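Local coordinates for putative uncharacterized protein TTHA1012 (Thermus thermophilus, PDB 2YZY) that is of unknown function but has a LolA-like fold, and so may carry lipoproteins or another lipidated or hydrophobic ligand across the periplasm, at residues R54-K59 with L188-K193; S20-A25 with Y45-A50. All coordinates share one frame; numbering follows the deposited sequence.

Contact 1: R54-K59 with L188-K193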
loop_
_atom_site.group_PDB
_atom_site.type_symbol
_atom_site.label_atom_id
_atom_site.label_comp_id
_atom_site.label_asym_id
_atom_site.label_seq_id
_atom_site.Cartn_x
_atom_site.Cartn_y
_atom_site.Cartn_z
ATOM N N ARG A 54 8.316 -2.283 3.010
ATOM C CA ARG A 54 8.094 -3.697 3.302
ATOM C C ARG A 54 6.618 -3.945 3.567
ATOM O O ARG A 54 5.973 -3.173 4.268
ATOM C CB ARG A 54 8.917 -4.142 4.524
ATOM C CG ARG A 54 8.813 -5.644 4.858
ATOM C CD ARG A 54 9.711 -6.005 6.040
ATOM N NE ARG A 54 9.580 -7.399 6.470
ATOM C CZ ARG A 54 10.530 -8.322 6.341
ATOM N NH1 ARG A 54 11.696 -8.017 5.781
ATOM N NH2 ARG A 54 10.326 -9.547 6.808
ATOM N N VAL A 55 6.086 -5.010 2.979
ATOM C CA VAL A 55 4.686 -5.370 3.171
ATOM C C VAL A 55 4.664 -6.802 3.689
ATOM O O VAL A 55 5.293 -7.691 3.108
ATOM C CB VAL A 55 3.896 -5.286 1.849
ATOM C CG1 VAL A 55 2.437 -5.672 2.093
ATOM C CG2 VAL A 55 3.997 -3.871 1.275
ATOM N N GLU A 56 3.960 -7.019 4.796
ATOM C CA GLU A 56 3.868 -8.343 5.413
ATOM C C GLU A 56 2.419 -8.801 5.381
ATOM O O GLU A 56 1.535 -8.128 5.900
ATOM C CB GLU A 56 4.386 -8.277 6.853
ATOM C CG GLU A 56 5.870 -7.913 6.916
ATOM C CD GLU A 56 6.408 -7.768 8.324
ATOM O OE1 GLU A 56 5.690 -8.112 9.288
ATOM O OE2 GLU A 56 7.565 -7.314 8.461
ATOM N N PHE A 57 2.183 -9.959 4.776
ATOM C CA PHE A 57 0.827 -10.475 4.639
ATOM C C PHE A 57 0.352 -11.374 5.766
ATOM O O PHE A 57 1.091 -12.235 6.252
ATOM C CB PHE A 57 0.712 -11.197 3.298
ATOM C CG PHE A 57 0.986 -10.308 2.126
ATOM C CD1 PHE A 57 -0.028 -9.531 1.576
ATOM C CD2 PHE A 57 2.271 -10.203 1.603
ATOM C CE1 PHE A 57 0.237 -8.660 0.522
ATOM C CE2 PHE A 57 2.546 -9.333 0.549
ATOM C CZ PHE A 57 1.526 -8.561 0.008
ATOM N N LEU A 58 -0.900 -11.159 6.166
ATOM C CA LEU A 58 -1.534 -11.924 7.234
ATOM C C LEU A 58 -2.733 -12.744 6.742
ATOM O O LEU A 58 -3.031 -13.803 7.291
ATOM C CB LEU A 58 -1.969 -10.972 8.354
ATOM C CG LEU A 58 -0.801 -10.294 9.081
ATOM C CD1 LEU A 58 -1.320 -9.162 9.956
ATOM C CD2 LEU A 58 -0.050 -11.319 9.916
ATOM N N LYS A 59 -3.426 -12.237 5.725
ATOM C CA LYS A 59 -4.580 -12.916 5.130
ATOM C C LYS A 59 -4.557 -12.604 3.640
ATOM O O LYS A 59 -4.108 -11.535 3.239
ATOM C CB LYS A 59 -5.888 -12.393 5.720
ATOM C CG LYS A 59 -6.063 -12.624 7.205
ATOM C CD LYS A 59 -7.425 -12.095 7.637
ATOM C CE LYS A 59 -7.610 -12.176 9.134
ATOM N NZ LYS A 59 -8.937 -11.614 9.520
ATOM N N LEU A 188 13.759 -3.825 8.228
ATOM C CA LEU A 188 13.066 -4.001 6.955
ATOM C C LEU A 188 13.698 -4.939 5.935
ATOM O O LEU A 188 13.004 -5.444 5.045
ATOM C CB LEU A 188 12.800 -2.630 6.326
ATOM C CG LEU A 188 12.052 -1.651 7.239
ATOM C CD1 LEU A 188 11.635 -0.435 6.425
ATOM C CD2 LEU A 188 10.828 -2.316 7.858
ATOM N N LYS A 189 14.999 -5.186 6.053
ATOM C CA LYS A 189 15.665 -6.089 5.119
ATOM C C LYS A 189 15.922 -7.474 5.699
ATOM O O LYS A 189 16.696 -8.255 5.140
ATOM C CB LYS A 189 16.983 -5.480 4.633
ATOM C CG LYS A 189 16.800 -4.289 3.708
ATOM C CD LYS A 189 18.127 -3.834 3.111
ATOM C CE LYS A 189 19.096 -3.378 4.188
ATOM N NZ LYS A 189 20.402 -2.931 3.623
ATOM N N ARG A 190 15.282 -7.787 6.821
ATOM C CA ARG A 190 15.469 -9.100 7.429
ATOM C C ARG A 190 14.796 -10.162 6.565
ATOM O O ARG A 190 13.808 -9.888 5.879
ATOM C CB ARG A 190 14.885 -9.128 8.845
ATOM C CG ARG A 190 13.363 -9.083 8.926
ATOM C CD ARG A 190 12.928 -8.980 10.382
ATOM N NE ARG A 190 11.488 -9.177 10.553
ATOM C CZ ARG A 190 10.554 -8.298 10.199
ATOM N NH1 ARG A 190 10.893 -7.137 9.652
ATOM N NH2 ARG A 190 9.271 -8.592 10.387
ATOM N N TYR A 191 15.339 -11.375 6.597
ATOM C CA TYR A 191 14.795 -12.480 5.816
ATOM C C TYR A 191 15.206 -13.810 6.439
ATOM O O TYR A 191 16.193 -13.882 7.174
ATOM C CB TYR A 191 15.323 -12.408 4.378
ATOM C CG TYR A 191 16.823 -12.584 4.294
ATOM C CD1 TYR A 191 17.400 -13.853 4.329
ATOM C CD2 TYR A 191 17.670 -11.478 4.245
ATOM C CE1 TYR A 191 18.784 -14.018 4.321
ATOM C CE2 TYR A 191 19.056 -11.632 4.238
ATOM C CZ TYR A 191 19.604 -12.903 4.277
ATOM O OH TYR A 191 20.973 -13.059 4.281
ATOM N N PRO A 192 14.447 -14.880 6.163
ATOM C CA PRO A 192 14.765 -16.203 6.706
ATOM C C PRO A 192 16.090 -16.665 6.112
ATOM O O PRO A 192 16.241 -16.727 4.893
ATOM C CB PRO A 192 13.590 -17.058 6.239
ATOM C CG PRO A 192 12.463 -16.066 6.157
ATOM C CD PRO A 192 13.132 -14.889 5.501
ATOM N N LYS A 193 17.048 -16.990 6.973
ATOM C CA LYS A 193 18.361 -17.411 6.512
ATOM C C LYS A 193 18.361 -18.672 5.653
ATOM O O LYS A 193 19.276 -18.881 4.859
ATOM C CB LYS A 193 19.296 -17.601 7.710
ATOM C CG LYS A 193 19.524 -16.334 8.526
ATOM C CD LYS A 193 20.062 -15.206 7.659
ATOM C CE LYS A 193 20.475 -14.010 8.500
ATOM N NZ LYS A 193 21.598 -14.353 9.414
HETATM O O HOH W 1 8.864 -5.007 9.270
HETATM O O HOH W 2 6.967 -10.747 10.531
#
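Arg54 reaches out from strand 52-59 to hold the chain that follows helix 185-188. Its CG lies anti to the backbone N (chi1 -176°) and the chain stays extended to NE. Arg54 CB is 4.3 Å from Leu188 CD2, and Arg54 CD passes 3.5 Å from Leu188 O. Arg54 NE then gives its hydrogen to Glu56 OE2, on the anti lone pair of that oxygen, at 2.8 Å. At the tip, Arg54 NH1 donates twice within the guanidinium plane: almost straight to a lone pair of Arg190 O (2.8 Å, 168° at the hydrogen) and to Leu188 O (3.0 Å), which it meets from above the carbonyl plane. Two carbonyls and a carboxylate thus fix the rotation of the group.

The guanidinium of Arg190 lies over one face of that of Arg54, with Arg54 NH2 above the centre of the Arg190 group, the group centres 3.9 Å apart and the planes tilted by 21°. This stack of like charges is probably made tolerable by Glu56, whose OE2 also takes a hydrogen from Arg190 NH2 (2.9 Å) and forms a salt bridge with each arginine. A water joins the same OE2 to Arg190 NH1, which also bonds to Gln187 O. Phe67 adds a cation-pi contact to Arg54. The network therefore ties strand 52-59, flanked by strands 39-47 and 67-70, to the connection running from helix 185-188 toward strand 196-199.

Contact 2: S20-A25 with Y45-A50; sequences STPWQA and YALPQA
Trp23 and Ala46 form a hydrogen-bonded antiparallel pair where strand 23-30 begins and strand 39-47 ends. Trp23 N donates to Ala46 O at 3.1 Å, and Ala46 N returns a 2.9 Å bond to Trp23 O, nearly along the C=O axis. Trp23 takes the crowded first torsion, CG between the backbone N and the carbonyl carbon (chi1 58°), which with chi2 of -92° swings the indole over its strand partner. Ala46 CB presses on one face of the Trp23 indole, 3.6 Å from the centroid of its five-membered ring, a CH-pi contact centred near NE1 and CE2. An alanine in place of Trp23 would lose this indole lid and would probably leave the Ala46 methyl less well packed.

The next pair, Gln24 and Tyr45, is non-hydrogen-bonded and puts its side chains on the other face. Gln24 also adopts the crowded position (chi1 51°) and runs extended beyond CG, whereas Tyr45 CG stands beside its backbone N, anti to the carbonyl carbon. The two run side by side in the same direction, with the amide nearly perpendicular to the ring and Gln24 OE1 at the ring's edge, 3.3 Å from Tyr45 CE1. Leu47 CG is anti to the backbone N, beside the carbonyl carbon, and the next torsion brings CD1 alongside the Pro22 ring; the two side chains point the same way, and Pro22 CG to Leu47 CD1 is tight at 3.3 Å. Beyond them, Pro48 CB packs against Ser20 O (3.4 Å), and a water bridges that carbonyl to Gln49 N.

These two strands form a beta hairpin. Strand 169-180 flanks strand 23-30 and strand 52-59 flanks strand 39-47; Phe53 touches both Trp23 and Ala46.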
loop_
_atom_site.group_PDB
_atom_site.type_symbol
_atom_site.label_atom_id
_atom_site.label_comp_id
_atom_site.label_asym_id
_atom_site.label_seq_id
_atom_site.Cartn_x
_atom_site.Cartn_y
_atom_site.Cartn_z
ATOM N N SER A 20 7.333 11.774 4.621
ATOM C CA SER A 20 8.758 11.690 4.317
ATOM C C SER A 20 9.562 11.045 5.448
ATOM O O SER A 20 10.744 10.746 5.282
ATOM C CB SER A 20 9.310 13.087 4.013
ATOM O OG SER A 20 9.141 13.956 5.118
ATOM N N THR A 21 8.921 10.838 6.596
ATOM C CA THR A 21 9.572 10.207 7.741
ATOM C C THR A 21 9.025 8.783 7.859
ATOM O O THR A 21 7.983 8.468 7.288
ATOM C CB THR A 21 9.300 10.980 9.050
ATOM O OG1 THR A 21 7.889 11.148 9.226
ATOM C CG2 THR A 21 9.976 12.349 9.010
ATOM N N PRO A 22 9.715 7.905 8.604
ATOM C CA PRO A 22 9.252 6.522 8.749
ATOM C C PRO A 22 7.844 6.353 9.309
ATOM O O PRO A 22 7.416 7.082 10.207
ATOM C CB PRO A 22 10.306 5.892 9.662
ATOM C CG PRO A 22 11.529 6.704 9.385
ATOM C CD PRO A 22 10.993 8.106 9.310
ATOM N N TRP A 23 7.129 5.376 8.767
ATOM C CA TRP A 23 5.780 5.096 9.225
ATOM C C TRP A 23 5.408 3.652 8.939
ATOM O O TRP A 23 6.075 2.964 8.167
ATOM C CB TRP A 23 4.766 6.042 8.555
ATOM C CG TRP A 23 4.750 5.994 7.048
ATOM C CD1 TRP A 23 5.469 6.779 6.189
ATOM C CD2 TRP A 23 4.003 5.084 6.227
ATOM N NE1 TRP A 23 5.218 6.413 4.886
ATOM C CE2 TRP A 23 4.324 5.374 4.880
ATOM C CE3 TRP A 23 3.097 4.050 6.500
ATOM C CZ2 TRP A 23 3.773 4.664 3.809
ATOM C CZ3 TRP A 23 2.547 3.343 5.433
ATOM C CH2 TRP A 23 2.891 3.656 4.103
ATOM N N GLN A 24 4.350 3.193 9.594
ATOM C CA GLN A 24 3.853 1.845 9.393
ATOM C C GLN A 24 2.341 1.899 9.467
ATOM O O GLN A 24 1.767 2.854 10.007
ATOM C CB GLN A 24 4.448 0.866 10.421
ATOM C CG GLN A 24 4.363 1.267 11.883
ATOM C CD GLN A 24 5.249 0.386 12.762
ATOM O OE1 GLN A 24 6.437 0.227 12.497
ATOM N NE2 GLN A 24 4.672 -0.186 13.808
ATOM N N ALA A 25 1.693 0.891 8.896
ATOM C CA ALA A 25 0.242 0.863 8.876
ATOM C C ALA A 25 -0.294 -0.543 8.697
ATOM O O ALA A 25 0.452 -1.486 8.433
ATOM C CB ALA A 25 -0.271 1.751 7.745
ATOM N N TYR A 45 5.360 -1.112 6.029
ATOM C CA TYR A 45 6.447 -0.365 6.658
ATOM C C TYR A 45 7.168 0.481 5.630
ATOM O O TYR A 45 7.466 0.014 4.532
ATOM C CB TYR A 45 7.448 -1.335 7.287
ATOM C CG TYR A 45 6.835 -2.190 8.361
ATOM C CD1 TYR A 45 6.849 -1.781 9.692
ATOM C CD2 TYR A 45 6.169 -3.375 8.037
ATOM C CE1 TYR A 45 6.212 -2.524 10.677
ATOM C CE2 TYR A 45 5.526 -4.121 9.012
ATOM C CZ TYR A 45 5.551 -3.690 10.327
ATOM O OH TYR A 45 4.894 -4.420 11.289
ATOM N N ALA A 46 7.471 1.720 6.000
ATOM C CA ALA A 46 8.156 2.621 5.085
ATOM C C ALA A 46 9.287 3.390 5.745
ATOM O O ALA A 46 9.125 3.948 6.827
ATOM C CB ALA A 46 7.154 3.612 4.487
ATOM N N LEU A 47 10.438 3.398 5.079
ATOM C CA LEU A 47 11.610 4.139 5.530
ATOM C C LEU A 47 11.991 4.934 4.279
ATOM O O LEU A 47 12.899 4.559 3.536
ATOM C CB LEU A 47 12.732 3.177 5.942
ATOM C CG LEU A 47 13.993 3.787 6.571
ATOM C CD1 LEU A 47 13.619 4.715 7.717
ATOM C CD2 LEU A 47 14.900 2.671 7.061
ATOM N N PRO A 48 11.271 6.042 4.024
ATOM C CA PRO A 48 11.468 6.931 2.872
ATOM C C PRO A 48 12.894 7.360 2.558
ATOM O O PRO A 48 13.325 7.284 1.409
ATOM C CB PRO A 48 10.574 8.123 3.203
ATOM C CG PRO A 48 9.455 7.492 3.966
ATOM C CD PRO A 48 10.197 6.555 4.891
ATOM N N GLN A 49 13.624 7.813 3.570
ATOM C CA GLN A 49 14.992 8.272 3.357
ATOM C C GLN A 49 15.911 7.198 2.778
ATOM O O GLN A 49 16.867 7.510 2.064
ATOM C CB GLN A 49 15.572 8.813 4.665
ATOM C CG GLN A 49 16.941 9.453 4.514
ATOM C CD GLN A 49 17.313 10.312 5.705
ATOM O OE1 GLN A 49 17.355 9.839 6.841
ATOM N NE2 GLN A 49 17.584 11.589 5.451
ATOM N N ALA A 50 15.619 5.935 3.074
ATOM C CA ALA A 50 16.428 4.828 2.572
ATOM C C ALA A 50 15.770 4.170 1.362
ATOM O O ALA A 50 16.286 3.192 0.820
ATOM C CB ALA A 50 16.639 3.794 3.678
HETATM O O HOH W 3 12.425 8.553 6.113
#

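How the contacts relate
The centres of the two contacts lie about 15 Å apart, and they meet along neighbouring strands 39-47 and 52-59, which are consecutive in the chain. Contact 2 closes before contact 1 opens: contact 2 joins elements near in sequence, whereas contact 1 brings a segment from close to the C-terminus back to an early strand. A probable backbone hydrogen bond, Tyr45 N to Arg54 O at 2.8 Å, links them directly. Leu188 packs on Tyr45 and Leu47, and Glu56 lies against the Tyr45 ring. Helix 185-188 and the connection after it are thereby joined to the antiparallel strands of a LolA-like fold.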